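Local coordinates for putative glycosyltransferase (GalT1) (Streptococcus parasanguinis FW213, PDB 5HEA), which probably transfers sugar residues as a nucleotide-binding glycosyltransferase, this chain being the C-terminal half of the protein and including a GT-A-type domain, at residues A[65-70]-A[76-81]; A[182-187]-A[191-196]; A[5-10]-A[100-105]; A[198-203]-A[248-253]; A[161-164]-A[169-172]. One frame throughout, in Å; residues are numbered along the deposited sequence.

Contact 1. Residues A[65-70]-A[76-81]; sequences LHQTNA and RNAGIT
The methyl group of A78, on helix 72-82, is met by two side chains of the 65-70 segment: Q67 with the end of its amide and L65 with one branch. The closest approach is Q67 OE1 to A78 CB, 3.7 Å. Q67 CG stands between the backbone N and the carbonyl carbon (chi1 69°), and the chain beyond it is extended, which carries the amide across to the helix. Its other end is committed: Q67 NE2 is hydrogen-bonded to D42 OD1, a bond that limits rotation of the amide and leaves OE1 beside the methyl. L65 brings CD1 to 4.0 Å from A78 O, and the same CD1 lies 4.2 Å from A78 CB. No hydrogen bond crosses between the segments, and the 112 Å² buried here comes from plain packing near the surface. One turn along the helix, T81 OG1 turns back to its own backbone and donates to N77 O at 3.0 Å, reaching that carbonyl from the face opposite the one T81 N uses. The contact lies at the start of a beta-alpha-beta crossover of the GT-A fold: strand 62-66, paired with strand 35-41 through L65, leads into helix 72-82, which runs on toward strand 87-90. The far side of the helix sets I80 on I10 and R76 on P12 of strand 7-13, while H66 meets Y279 of a second subunit.

Contact 2. Residues A[182-187]-A[191-196]; sequences RFPLGR and DDATIY
The ring of F183 carries T194 CG2 over the centre of one face, a CH-pi contact of 3.9 Å from CG2 to the ring centroid and 11° off the normal. D191 OD1 comes in obliquely, 3.4 Å from F183 CE2, with ring and carboxylate planes 60° apart; I195 CD1 also arrives obliquely near CZ. The charged end of R76 adds a cation-pi contact to the same ring. P184 CB lies in plane at the edge of the R187 guanidinium, which bonds S236 OG. T194 achieves its pose with CG2 anti to the backbone N, while its OG1 is hydrogen-bonded to E190 O and lies 3.3 Å from P184 CD. Next to it, P184 CG packs on A193 CB at 3.9 Å. The backbone turns here with D191 O accepting from T194 N and I195 N, each at 3.0 Å. P184 opens a type II beta turn that ends at R187, with G186 at positive phi, and the turn touches a fourth subunit through L185 N and E277 of that chain. T194 holds the N-cap position without a side-chain capping bond; F183 and P184 cover this buried helix start, within the connection from strand 171-174 to helix 195-201.

Contact 3. Residues A[5-10]-A[100-105]; sequences ELISII and FYLEHL
I7 and I9 both place CG1 beside the backbone N, anti to the carbonyl carbon (chi1 -64° and -50°), and both run extended to CD1, so each sends that methyl out of strand 7-13 to L102. The leucine answers with a first torsion of -138°, away from the usual staggered positions, which turns its branches into the strand. The two isoleucines then use different parts of it. I9 and L102 reach toward each other tip to tip, with I9 CD1 at 3.8 Å from L102 CD2. I7 instead slides past the leucine in the opposite direction, and its CD1 lies 3.9 Å from L102 CG. All three side chains are buried, and the contact is wholly apolar. The backbones stay well apart, 8.7 Å between I7 CA and L102 CA, a gap bridged by side chains alone. The helix that presents L102 has just begun: F100 is its N-cap residue, and H104 N donates to F100 O at 3.0 Å. One turn on from Y101, L105 CD1 lies over one face of the Y101 ring, 3.6 Å above the plane and toward the rim. L102 N is hydrogen-bonded to Q30 OE1, and F35 of strand 35-41 packs on both I9 and L102. The alternation along the strand sorts the layers. I7 and I9 face helix 101-110 on one side of the sheet, whereas I10 points to the other, where helix 72-82 lies, so strand 7-13 sits between two helical layers in the alpha/beta/alpha core, flanked by strands 35-41 and 87-90.

Contact 4. Residues A[198-203]-A[248-253]; sequences LYLKAS and MGYDLT
A water joins L200 and Y250: it donates to L200 O at 2.8 Å and makes a short approach of 2.5 Å to Y250 OH, where the proton is not assigned. It lies at the edge of the tyrosine ring, in its plane, and ties helix 195-201, at L200, to the loop after helix 231-247. The direct touch comes from L200 CD2, which meets Y250 CE1 obliquely at 3.6 Å as the two side chains slide past each other in opposite directions. M248 crosses L200 at a slant: its chain bends at the last torsion (chi3 64°), bringing CE to 3.8 Å from L200 CD2 and SD to 3.9 Å from L200 CD1. That same CE also lies at the edge of the Y250 ring, so leucine, methionine and tyrosine close on one another. The loop is shaped by two helix ends. G249, at positive phi, finishes the helix before it in a Schellman motif. D251 prepares the next: its OD2 takes T253 OG1 on the syn side at 3.0 Å, and accepts a weak bond from T253 N. L245 of helix 231-247 packs on both L200 and Y250, and I147 of helix 147-150 also touches Y250. The contact thus joins helix 195-201 to the turn between helices 231-247 and 253-272, where L288 of a fourth subunit packs against M248.

Contact 5. Residues A[161-164]-A[169-172]; sequences LFLT and PTKL
L163 and T170 are the closest CA pair across the segments, 8.3 Å apart, where helix 161-166, widened by a pi-type turn at 162-164, meets the start of strand 171-174 and T170 has positive phi. The strand belongs to the mixed sheet of the GT-A fold, pairing antiparallel with strands 87-90 and 116-125, and a short link joins the helix to it. K171 spans this link. Its chain leaves the backbone extended and bends only at the last torsion (chi4 66°), which swings NZ onto the carbonyls of the turn. K171 NZ donates to L163 O at 2.7 Å, almost straight on to the oxygen (C=O...N 169°). It also donates to P169 O at 2.7 Å, again nearly in line (174°), and is hydrogen-bonded to F167 O as well. Three backbone oxygens therefore satisfy one buried ammonium group and probably stabilise its charge by their dipoles, while it ties L163 O of the helix and two carbonyls of the following link to the start of the strand. L163 CG is anti to the backbone N, which carries CD1 to 3.6 Å from T170 OG1; the two side chains cross at a slant. That hydroxyl has both C119 O of strand 116-125 and P169 O within reach, and its one proton is not assigned. F121 and F207 also pack on L163. Beside the ammonium, K171 CE passes 3.7 Å from T164 O.

How the contacts relate
Along the chain the loop closed by contact 3 encloses contact 1, and contacts 5, 2 and 4 follow in that order. Contacts 1, 3 and 5 reach the same mixed sheet: contacts 1 and 3 lie about 20 Å apart between centres, and contact 3 meets contact 5 where I7 packs on L172. Contact 2 touches contact 1 through N77 ND2 and F183 O, 2.8 Å apart, and contact 5 through I195. Contacts 2 and 4 share helix 195-201, their centres about 17 Å apart. Y199 OH reaches T164 O, joining contacts 4 and 5. Contact 4 ties the core to helices 231-247 and 253-272, and contacts 1, 2 and 4 border other subunits of the hexamer.

Contact 1. Residues A[65-70]-A[76-81]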
# COMPACT_ATOMS: atom_id res chain seq x y z
N LEU A 65 1.01 25.12 18.40
CA LEU A 65 1.76 23.96 17.93
C LEU A 65 1.18 23.57 16.58
O LEU A 65 0.01 23.20 16.48
CB LEU A 65 1.59 22.76 18.89
CG LEU A 65 2.15 22.77 20.32
CD1 LEU A 65 1.88 21.41 20.98
CD2 LEU A 65 3.64 23.10 20.35
N HIS A 66 1.99 23.66 15.54
CA HIS A 66 1.63 23.13 14.24
C HIS A 66 2.15 21.70 14.16
O HIS A 66 3.29 21.44 14.50
CB HIS A 66 2.28 23.96 13.14
CG HIS A 66 1.85 25.39 13.11
ND1 HIS A 66 0.54 25.76 12.88
CD2 HIS A 66 2.55 26.54 13.25
CE1 HIS A 66 0.45 27.08 12.89
NE2 HIS A 66 1.66 27.58 13.11
N GLN A 67 1.32 20.76 13.73
CA GLN A 67 1.82 19.41 13.54
C GLN A 67 1.24 18.82 12.28
O GLN A 67 0.15 19.22 11.85
CB GLN A 67 1.47 18.52 14.73
CG GLN A 67 -0.02 18.23 14.85
CD GLN A 67 -0.32 17.35 16.05
OE1 GLN A 67 0.41 17.35 17.03
NE2 GLN A 67 -1.41 16.58 15.97
N THR A 68 1.94 17.85 11.71
CA THR A 68 1.42 17.07 10.59
C THR A 68 0.13 16.41 11.04
O THR A 68 0.03 15.95 12.17
CB THR A 68 2.43 15.98 10.14
OG1 THR A 68 3.66 16.60 9.74
CG2 THR A 68 1.87 15.16 8.98
N ASN A 69 -0.87 16.37 10.15
CA ASN A 69 -2.19 15.84 10.50
C ASN A 69 -2.12 14.41 11.06
O ASN A 69 -1.59 13.51 10.42
CB ASN A 69 -3.13 15.87 9.30
CG ASN A 69 -4.49 15.28 9.60
OD1 ASN A 69 -4.81 14.17 9.16
ND2 ASN A 69 -5.29 16.00 10.38
N ALA A 70 -2.66 14.22 12.27
CA ALA A 70 -2.60 12.92 12.93
C ALA A 70 -3.90 12.59 13.69
O ALA A 70 -4.02 11.53 14.31
CB ALA A 70 -1.39 12.85 13.86
N ARG A 76 -4.89 16.36 20.89
CA ARG A 76 -5.11 16.59 22.32
C ARG A 76 -3.92 16.09 23.14
O ARG A 76 -3.51 16.74 24.10
CB ARG A 76 -6.39 15.91 22.80
CG ARG A 76 -7.66 16.50 22.20
CD ARG A 76 -8.89 16.05 22.97
NE ARG A 76 -10.13 16.55 22.38
CZ ARG A 76 -10.91 15.81 21.60
NH1 ARG A 76 -10.57 14.56 21.34
NH2 ARG A 76 -12.02 16.31 21.08
N ASN A 77 -3.37 14.94 22.77
CA ASN A 77 -2.21 14.39 23.48
C ASN A 77 -1.01 15.34 23.42
O ASN A 77 -0.26 15.47 24.38
CB ASN A 77 -1.83 13.00 22.95
CG ASN A 77 -2.89 11.93 23.25
OD1 ASN A 77 -3.67 12.07 24.19
ND2 ASN A 77 -2.89 10.85 22.46
N ALA A 78 -0.85 16.02 22.28
CA ALA A 78 0.22 17.02 22.14
C ALA A 78 -0.04 18.18 23.09
O ALA A 78 0.88 18.72 23.70
CB ALA A 78 0.30 17.53 20.68
N GLY A 79 -1.31 18.56 23.20
CA GLY A 79 -1.71 19.61 24.12
C GLY A 79 -1.38 19.25 25.56
O GLY A 79 -0.83 20.07 26.31
N ILE A 80 -1.72 18.03 25.96
CA ILE A 80 -1.44 17.56 27.33
C ILE A 80 0.06 17.58 27.64
O ILE A 80 0.48 17.93 28.75
CB ILE A 80 -1.98 16.13 27.53
CG1 ILE A 80 -3.51 16.12 27.37
CG2 ILE A 80 -1.58 15.57 28.91
CD1 ILE A 80 -4.12 14.72 27.35
N THR A 81 0.85 17.23 26.64
CA THR A 81 2.31 17.17 26.76
C THR A 81 2.91 18.56 26.89
O THR A 81 3.81 18.78 27.70
CB THR A 81 2.92 16.47 25.53
OG1 THR A 81 2.46 15.11 25.49
CG2 THR A 81 4.43 16.47 25.59

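Contact 2. Residues A[182-187]-A[191-196]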
# COMPACT_ATOMS: atom_id res chain seq x y z
N ARG A 182 -3.91 8.99 28.12
CA ARG A 182 -3.85 9.65 26.81
C ARG A 182 -5.04 9.21 25.98
O ARG A 182 -5.59 8.13 26.21
CB ARG A 182 -2.54 9.31 26.07
CG ARG A 182 -1.27 9.92 26.71
CD ARG A 182 -1.35 11.45 26.77
NE ARG A 182 -0.13 12.07 27.29
CZ ARG A 182 0.11 12.29 28.58
NH1 ARG A 182 -0.77 11.93 29.51
NH2 ARG A 182 1.25 12.87 28.94
N PHE A 183 -5.44 10.05 25.03
CA PHE A 183 -6.48 9.69 24.09
C PHE A 183 -5.90 8.66 23.11
O PHE A 183 -4.76 8.80 22.68
CB PHE A 183 -6.98 10.92 23.33
CG PHE A 183 -7.68 11.94 24.22
CD1 PHE A 183 -6.94 12.86 24.94
CD2 PHE A 183 -9.06 11.93 24.36
CE1 PHE A 183 -7.57 13.80 25.78
CE2 PHE A 183 -9.70 12.86 25.20
CZ PHE A 183 -8.94 13.79 25.90
N PRO A 184 -6.68 7.63 22.76
CA PRO A 184 -6.29 6.57 21.82
C PRO A 184 -6.16 7.06 20.37
O PRO A 184 -7.05 7.71 19.85
CB PRO A 184 -7.43 5.56 21.93
CG PRO A 184 -8.60 6.37 22.40
CD PRO A 184 -8.00 7.35 23.37
N LEU A 185 -5.05 6.72 19.72
CA LEU A 185 -4.73 7.24 18.40
C LEU A 185 -5.61 6.69 17.29
O LEU A 185 -6.04 5.54 17.33
CB LEU A 185 -3.25 7.01 18.06
CG LEU A 185 -2.24 7.93 18.74
CD1 LEU A 185 -2.88 9.26 19.13
CD2 LEU A 185 -1.57 7.28 19.93
N GLY A 186 -5.89 7.55 16.31
CA GLY A 186 -6.60 7.15 15.10
C GLY A 186 -8.05 6.78 15.34
O GLY A 186 -8.79 6.48 14.40
N ARG A 187 -8.45 6.83 16.60
CA ARG A 187 -9.75 6.36 17.04
C ARG A 187 -10.69 7.55 17.13
O ARG A 187 -10.30 8.62 17.61
CB ARG A 187 -9.60 5.70 18.42
CG ARG A 187 -10.57 4.59 18.77
CD ARG A 187 -10.70 4.43 20.29
NE ARG A 187 -11.33 3.18 20.71
CZ ARG A 187 -10.79 2.31 21.55
NH1 ARG A 187 -9.59 2.54 22.09
NH2 ARG A 187 -11.44 1.20 21.88
N ASP A 191 -12.96 10.68 23.22
CA ASP A 191 -13.47 11.23 24.50
C ASP A 191 -14.14 10.13 25.32
O ASP A 191 -13.91 10.02 26.54
CB ASP A 191 -14.52 12.34 24.26
CG ASP A 191 -13.92 13.66 23.79
OD1 ASP A 191 -12.68 13.77 23.77
OD2 ASP A 191 -14.70 14.59 23.45
N ASP A 192 -14.97 9.35 24.63
CA ASP A 192 -15.69 8.20 25.19
C ASP A 192 -14.72 7.21 25.88
O ASP A 192 -15.04 6.65 26.92
CB ASP A 192 -16.47 7.53 24.04
CG ASP A 192 -17.35 6.35 24.49
OD1 ASP A 192 -17.83 6.30 25.64
OD2 ASP A 192 -17.58 5.47 23.64
N ALA A 193 -13.54 7.04 25.29
CA ALA A 193 -12.54 6.09 25.79
C ALA A 193 -11.66 6.65 26.90
O ALA A 193 -10.90 5.91 27.52
CB ALA A 193 -11.65 5.60 24.64
N THR A 194 -11.77 7.95 27.18
CA THR A 194 -10.73 8.62 27.97
C THR A 194 -11.21 9.38 29.22
O THR A 194 -10.61 9.26 30.28
CB THR A 194 -9.89 9.59 27.07
OG1 THR A 194 -9.41 8.88 25.92
CG2 THR A 194 -8.69 10.15 27.84
N ILE A 195 -12.27 10.18 29.07
CA ILE A 195 -12.69 11.10 30.13
C ILE A 195 -12.98 10.35 31.43
O ILE A 195 -12.51 10.74 32.50
CB ILE A 195 -13.89 11.97 29.68
CG1 ILE A 195 -13.45 12.90 28.54
CG2 ILE A 195 -14.41 12.82 30.83
CD1 ILE A 195 -12.23 13.77 28.90
N TYR A 196 -13.71 9.24 31.34
CA TYR A 196 -14.06 8.49 32.54
C TYR A 196 -12.85 7.99 33.32
O TYR A 196 -12.90 7.85 34.55
CB TYR A 196 -15.03 7.35 32.22
CG TYR A 196 -14.36 6.12 31.64
CD1 TYR A 196 -14.07 6.03 30.29
CD2 TYR A 196 -14.06 5.03 32.45
CE1 TYR A 196 -13.47 4.89 29.76
CE2 TYR A 196 -13.46 3.89 31.93
CZ TYR A 196 -13.17 3.83 30.59
OH TYR A 196 -12.57 2.70 30.07

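Contact 3. Residues A[5-10]-A[100-105]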
# COMPACT_ATOMS: atom_id res chain seq x y z
N GLU A 5 -3.91 30.09 39.96
CA GLU A 5 -2.93 29.21 39.33
C GLU A 5 -3.21 29.01 37.84
O GLU A 5 -4.32 29.24 37.37
CB GLU A 5 -2.89 27.87 40.05
CG GLU A 5 -2.63 28.02 41.54
CD GLU A 5 -3.39 27.00 42.37
OE1 GLU A 5 -2.73 26.22 43.09
OE2 GLU A 5 -4.65 26.98 42.30
N LEU A 6 -2.20 28.59 37.09
CA LEU A 6 -2.30 28.56 35.64
C LEU A 6 -3.20 27.43 35.14
O LEU A 6 -3.03 26.27 35.52
CB LEU A 6 -0.92 28.45 35.01
CG LEU A 6 -0.86 28.37 33.49
CD1 LEU A 6 -1.15 29.74 32.86
CD2 LEU A 6 0.50 27.83 33.05
N ILE A 7 -4.18 27.80 34.32
CA ILE A 7 -5.02 26.81 33.68
C ILE A 7 -4.58 26.63 32.23
O ILE A 7 -4.46 27.60 31.48
CB ILE A 7 -6.51 27.21 33.75
CG1 ILE A 7 -6.99 27.26 35.20
CG2 ILE A 7 -7.36 26.22 32.95
CD1 ILE A 7 -8.40 27.79 35.33
N SER A 8 -4.32 25.39 31.83
CA SER A 8 -4.02 25.13 30.42
C SER A 8 -5.27 24.74 29.64
O SER A 8 -5.92 23.74 29.95
CB SER A 8 -2.97 24.02 30.29
OG SER A 8 -1.73 24.40 30.86
N ILE A 9 -5.58 25.52 28.60
CA ILE A 9 -6.74 25.27 27.73
C ILE A 9 -6.26 24.68 26.42
O ILE A 9 -5.58 25.36 25.64
CB ILE A 9 -7.48 26.56 27.40
CG1 ILE A 9 -7.78 27.35 28.68
CG2 ILE A 9 -8.76 26.24 26.61
CD1 ILE A 9 -8.22 28.79 28.41
N ILE A 10 -6.63 23.43 26.17
CA ILE A 10 -6.19 22.70 24.99
C ILE A 10 -7.24 22.78 23.89
O ILE A 10 -8.39 22.37 24.07
CB ILE A 10 -5.87 21.23 25.35
CG1 ILE A 10 -4.66 21.19 26.30
CG2 ILE A 10 -5.62 20.40 24.08
CD1 ILE A 10 -4.48 19.87 27.03
N PHE A 100 -17.49 34.15 31.98
CA PHE A 100 -17.25 33.66 33.35
C PHE A 100 -17.06 32.14 33.42
O PHE A 100 -17.03 31.56 34.51
CB PHE A 100 -18.40 34.09 34.27
CG PHE A 100 -19.76 33.75 33.73
CD1 PHE A 100 -20.24 32.45 33.78
CD2 PHE A 100 -20.57 34.74 33.20
CE1 PHE A 100 -21.50 32.14 33.29
CE2 PHE A 100 -21.83 34.43 32.70
CZ PHE A 100 -22.29 33.13 32.75
N TYR A 101 -16.95 31.51 32.26
CA TYR A 101 -16.82 30.05 32.16
C TYR A 101 -15.71 29.46 33.01
O TYR A 101 -15.95 28.60 33.87
CB TYR A 101 -16.59 29.69 30.69
CG TYR A 101 -16.27 28.23 30.42
CD1 TYR A 101 -17.26 27.26 30.49
CD2 TYR A 101 -14.99 27.84 30.03
CE1 TYR A 101 -16.99 25.93 30.22
CE2 TYR A 101 -14.70 26.51 29.75
CZ TYR A 101 -15.71 25.57 29.85
OH TYR A 101 -15.46 24.25 29.58
N LEU A 102 -14.49 29.92 32.78
CA LEU A 102 -13.31 29.40 33.45
C LEU A 102 -13.35 29.68 34.96
O LEU A 102 -13.06 28.81 35.79
CB LEU A 102 -12.06 30.03 32.84
CG LEU A 102 -10.84 29.16 32.57
CD1 LEU A 102 -11.24 27.79 32.04
CD2 LEU A 102 -9.94 29.89 31.57
N GLU A 103 -13.68 30.92 35.29
CA GLU A 103 -13.78 31.35 36.68
C GLU A 103 -14.73 30.46 37.50
O GLU A 103 -14.39 30.03 38.60
CB GLU A 103 -14.23 32.82 36.75
CG GLU A 103 -14.26 33.40 38.15
CD GLU A 103 -14.83 34.81 38.20
OE1 GLU A 103 -15.25 35.34 37.14
OE2 GLU A 103 -14.86 35.40 39.30
N HIS A 104 -15.91 30.19 36.95
CA HIS A 104 -16.88 29.34 37.64
C HIS A 104 -16.41 27.91 37.86
O HIS A 104 -16.65 27.35 38.93
CB HIS A 104 -18.24 29.37 36.94
CG HIS A 104 -18.99 30.64 37.16
ND1 HIS A 104 -20.36 30.75 36.97
CD2 HIS A 104 -18.58 31.86 37.58
CE1 HIS A 104 -20.74 31.98 37.26
NE2 HIS A 104 -19.69 32.67 37.63
N LEU A 105 -15.76 27.32 36.86
CA LEU A 105 -15.15 26.00 36.98
C LEU A 105 -14.04 26.01 38.02
O LEU A 105 -13.91 25.08 38.83
CB LEU A 105 -14.56 25.53 35.63
CG LEU A 105 -15.57 25.02 34.60
CD1 LEU A 105 -14.87 24.69 33.28
CD2 LEU A 105 -16.32 23.81 35.14

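Contact 4. Residues A[198-203]-A[248-253]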
# COMPACT_ATOMS: atom_id res chain seq x y z
N LEU A 198 -10.10 9.65 33.79
CA LEU A 198 -9.75 10.77 34.66
C LEU A 198 -10.63 10.83 35.91
O LEU A 198 -10.14 11.06 37.03
CB LEU A 198 -9.86 12.08 33.89
CG LEU A 198 -8.84 12.19 32.76
CD1 LEU A 198 -9.28 13.29 31.78
CD2 LEU A 198 -7.47 12.51 33.35
N TYR A 199 -11.94 10.62 35.74
CA TYR A 199 -12.86 10.57 36.88
C TYR A 199 -12.41 9.51 37.91
O TYR A 199 -12.41 9.74 39.13
CB TYR A 199 -14.26 10.20 36.42
CG TYR A 199 -14.98 11.18 35.52
CD1 TYR A 199 -14.76 12.54 35.62
CD2 TYR A 199 -15.92 10.72 34.60
CE1 TYR A 199 -15.44 13.43 34.79
CE2 TYR A 199 -16.60 11.60 33.76
CZ TYR A 199 -16.35 12.94 33.87
OH TYR A 199 -17.04 13.80 33.06
N LEU A 200 -12.01 8.34 37.41
CA LEU A 200 -11.60 7.25 38.31
C LEU A 200 -10.33 7.58 39.10
O LEU A 200 -10.05 6.96 40.11
CB LEU A 200 -11.44 5.94 37.52
CG LEU A 200 -12.71 5.35 36.91
CD1 LEU A 200 -12.37 4.22 35.93
CD2 LEU A 200 -13.66 4.85 38.01
N LYS A 201 -9.58 8.58 38.64
CA LYS A 201 -8.38 9.03 39.36
C LYS A 201 -8.75 9.98 40.49
O LYS A 201 -7.97 10.18 41.42
CB LYS A 201 -7.41 9.74 38.41
CG LYS A 201 -6.69 8.85 37.40
CD LYS A 201 -5.53 8.12 38.05
CE LYS A 201 -4.45 7.80 37.02
NZ LYS A 201 -3.59 8.96 36.67
N ALA A 202 -9.94 10.57 40.43
CA ALA A 202 -10.33 11.62 41.37
C ALA A 202 -10.90 11.08 42.68
O ALA A 202 -11.28 9.91 42.76
CB ALA A 202 -11.31 12.59 40.72
N SER A 203 -10.94 11.93 43.71
CA SER A 203 -11.56 11.58 45.00
C SER A 203 -12.96 12.18 45.08
O SER A 203 -13.88 11.57 45.63
CB SER A 203 -10.73 12.10 46.18
OG SER A 203 -9.52 11.38 46.32
N MET A 248 -12.80 -2.72 39.54
CA MET A 248 -12.57 -1.76 40.62
C MET A 248 -13.70 -1.74 41.64
O MET A 248 -13.66 -0.99 42.60
CB MET A 248 -12.37 -0.36 40.01
CG MET A 248 -11.14 -0.29 39.12
SD MET A 248 -11.13 1.21 38.12
CE MET A 248 -11.01 2.45 39.40
N GLY A 249 -14.72 -2.57 41.42
CA GLY A 249 -15.81 -2.70 42.36
C GLY A 249 -16.93 -1.67 42.25
O GLY A 249 -17.73 -1.55 43.17
N TYR A 250 -17.00 -0.93 41.14
CA TYR A 250 -18.09 0.02 40.97
C TYR A 250 -19.35 -0.66 40.43
O TYR A 250 -19.28 -1.72 39.80
CB TYR A 250 -17.69 1.17 40.04
CG TYR A 250 -16.70 2.13 40.64
CD1 TYR A 250 -15.34 2.01 40.37
CD2 TYR A 250 -17.12 3.15 41.49
CE1 TYR A 250 -14.42 2.89 40.93
CE2 TYR A 250 -16.21 4.04 42.06
CZ TYR A 250 -14.87 3.91 41.77
OH TYR A 250 -13.97 4.78 42.32
N ASP A 251 -20.50 -0.04 40.66
CA ASP A 251 -21.77 -0.58 40.20
C ASP A 251 -21.93 -0.48 38.68
O ASP A 251 -21.54 0.52 38.06
CB ASP A 251 -22.93 0.12 40.89
CG ASP A 251 -24.26 -0.51 40.54
OD1 ASP A 251 -24.49 -1.67 40.94
OD2 ASP A 251 -25.06 0.16 39.85
N LEU A 252 -22.54 -1.51 38.09
CA LEU A 252 -22.54 -1.67 36.63
C LEU A 252 -23.90 -1.44 35.98
O LEU A 252 -24.03 -1.50 34.76
CB LEU A 252 -22.05 -3.09 36.25
CG LEU A 252 -20.67 -3.49 36.77
CD1 LEU A 252 -20.38 -4.96 36.45
CD2 LEU A 252 -19.60 -2.58 36.17
N THR A 253 -24.92 -1.16 36.80
CA THR A 253 -26.29 -1.09 36.31
C THR A 253 -26.51 -0.18 35.11
O THR A 253 -27.08 -0.61 34.11
CB THR A 253 -27.25 -0.66 37.43
OG1 THR A 253 -27.09 -1.56 38.54
CG2 THR A 253 -28.68 -0.71 36.94
O HOH W 1 -11.58 5.20 41.65

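Contact 5. Residues A[161-164]-A[169-172]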
# COMPACT_ATOMS: atom_id res chain seq x y z
N LEU A 161 -25.58 11.35 29.33
CA LEU A 161 -24.49 10.39 29.17
C LEU A 161 -23.42 10.97 28.25
O LEU A 161 -22.22 10.70 28.41
CB LEU A 161 -25.02 9.07 28.62
CG LEU A 161 -24.06 7.88 28.53
CD1 LEU A 161 -23.92 7.15 29.86
CD2 LEU A 161 -24.50 6.93 27.44
N PHE A 162 -23.86 11.77 27.28
CA PHE A 162 -22.96 12.45 26.36
C PHE A 162 -22.10 13.49 27.09
O PHE A 162 -20.88 13.52 26.94
CB PHE A 162 -23.76 13.13 25.23
CG PHE A 162 -22.92 13.98 24.31
CD1 PHE A 162 -22.27 13.42 23.21
CD2 PHE A 162 -22.80 15.35 24.52
CE1 PHE A 162 -21.51 14.21 22.36
CE2 PHE A 162 -22.04 16.14 23.66
CZ PHE A 162 -21.40 15.57 22.58
N LEU A 163 -22.77 14.34 27.86
CA LEU A 163 -22.08 15.34 28.68
C LEU A 163 -21.00 14.77 29.59
O LEU A 163 -19.89 15.30 29.65
CB LEU A 163 -23.09 16.10 29.53
CG LEU A 163 -22.44 16.98 30.60
CD1 LEU A 163 -21.73 18.14 29.95
CD2 LEU A 163 -23.49 17.43 31.60
N THR A 164 -21.34 13.69 30.30
CA THR A 164 -20.47 13.13 31.32
C THR A 164 -19.28 12.38 30.74
O THR A 164 -18.14 12.60 31.15
CB THR A 164 -21.25 12.17 32.25
OG1 THR A 164 -22.34 12.88 32.87
CG2 THR A 164 -20.35 11.63 33.35
N PRO A 169 -14.86 18.75 26.61
CA PRO A 169 -14.95 20.08 27.23
C PRO A 169 -15.90 20.12 28.42
O PRO A 169 -16.49 19.10 28.79
CB PRO A 169 -15.50 20.97 26.10
CG PRO A 169 -15.05 20.24 24.83
CD PRO A 169 -15.25 18.79 25.19
N THR A 170 -16.04 21.32 29.00
CA THR A 170 -16.90 21.62 30.16
C THR A 170 -16.31 21.16 31.49
O THR A 170 -16.97 21.22 32.52
CB THR A 170 -18.40 21.14 30.03
OG1 THR A 170 -18.55 19.79 30.49
CG2 THR A 170 -18.93 21.28 28.59
N LYS A 171 -15.06 20.71 31.46
CA LYS A 171 -14.47 20.02 32.58
C LYS A 171 -13.08 20.57 32.88
O LYS A 171 -12.26 20.74 31.98
CB LYS A 171 -14.41 18.51 32.29
CG LYS A 171 -15.80 17.93 31.97
CD LYS A 171 -15.75 16.55 31.37
CE LYS A 171 -17.15 16.11 30.98
NZ LYS A 171 -17.73 16.92 29.86
N LEU A 172 -12.85 20.87 34.15
CA LEU A 172 -11.55 21.34 34.62
C LEU A 172 -10.89 20.25 35.46
O LEU A 172 -11.46 19.83 36.48
CB LEU A 172 -11.72 22.63 35.43
CG LEU A 172 -10.45 23.29 35.98
CD1 LEU A 172 -9.62 23.84 34.83
CD2 LEU A 172 -10.80 24.38 36.99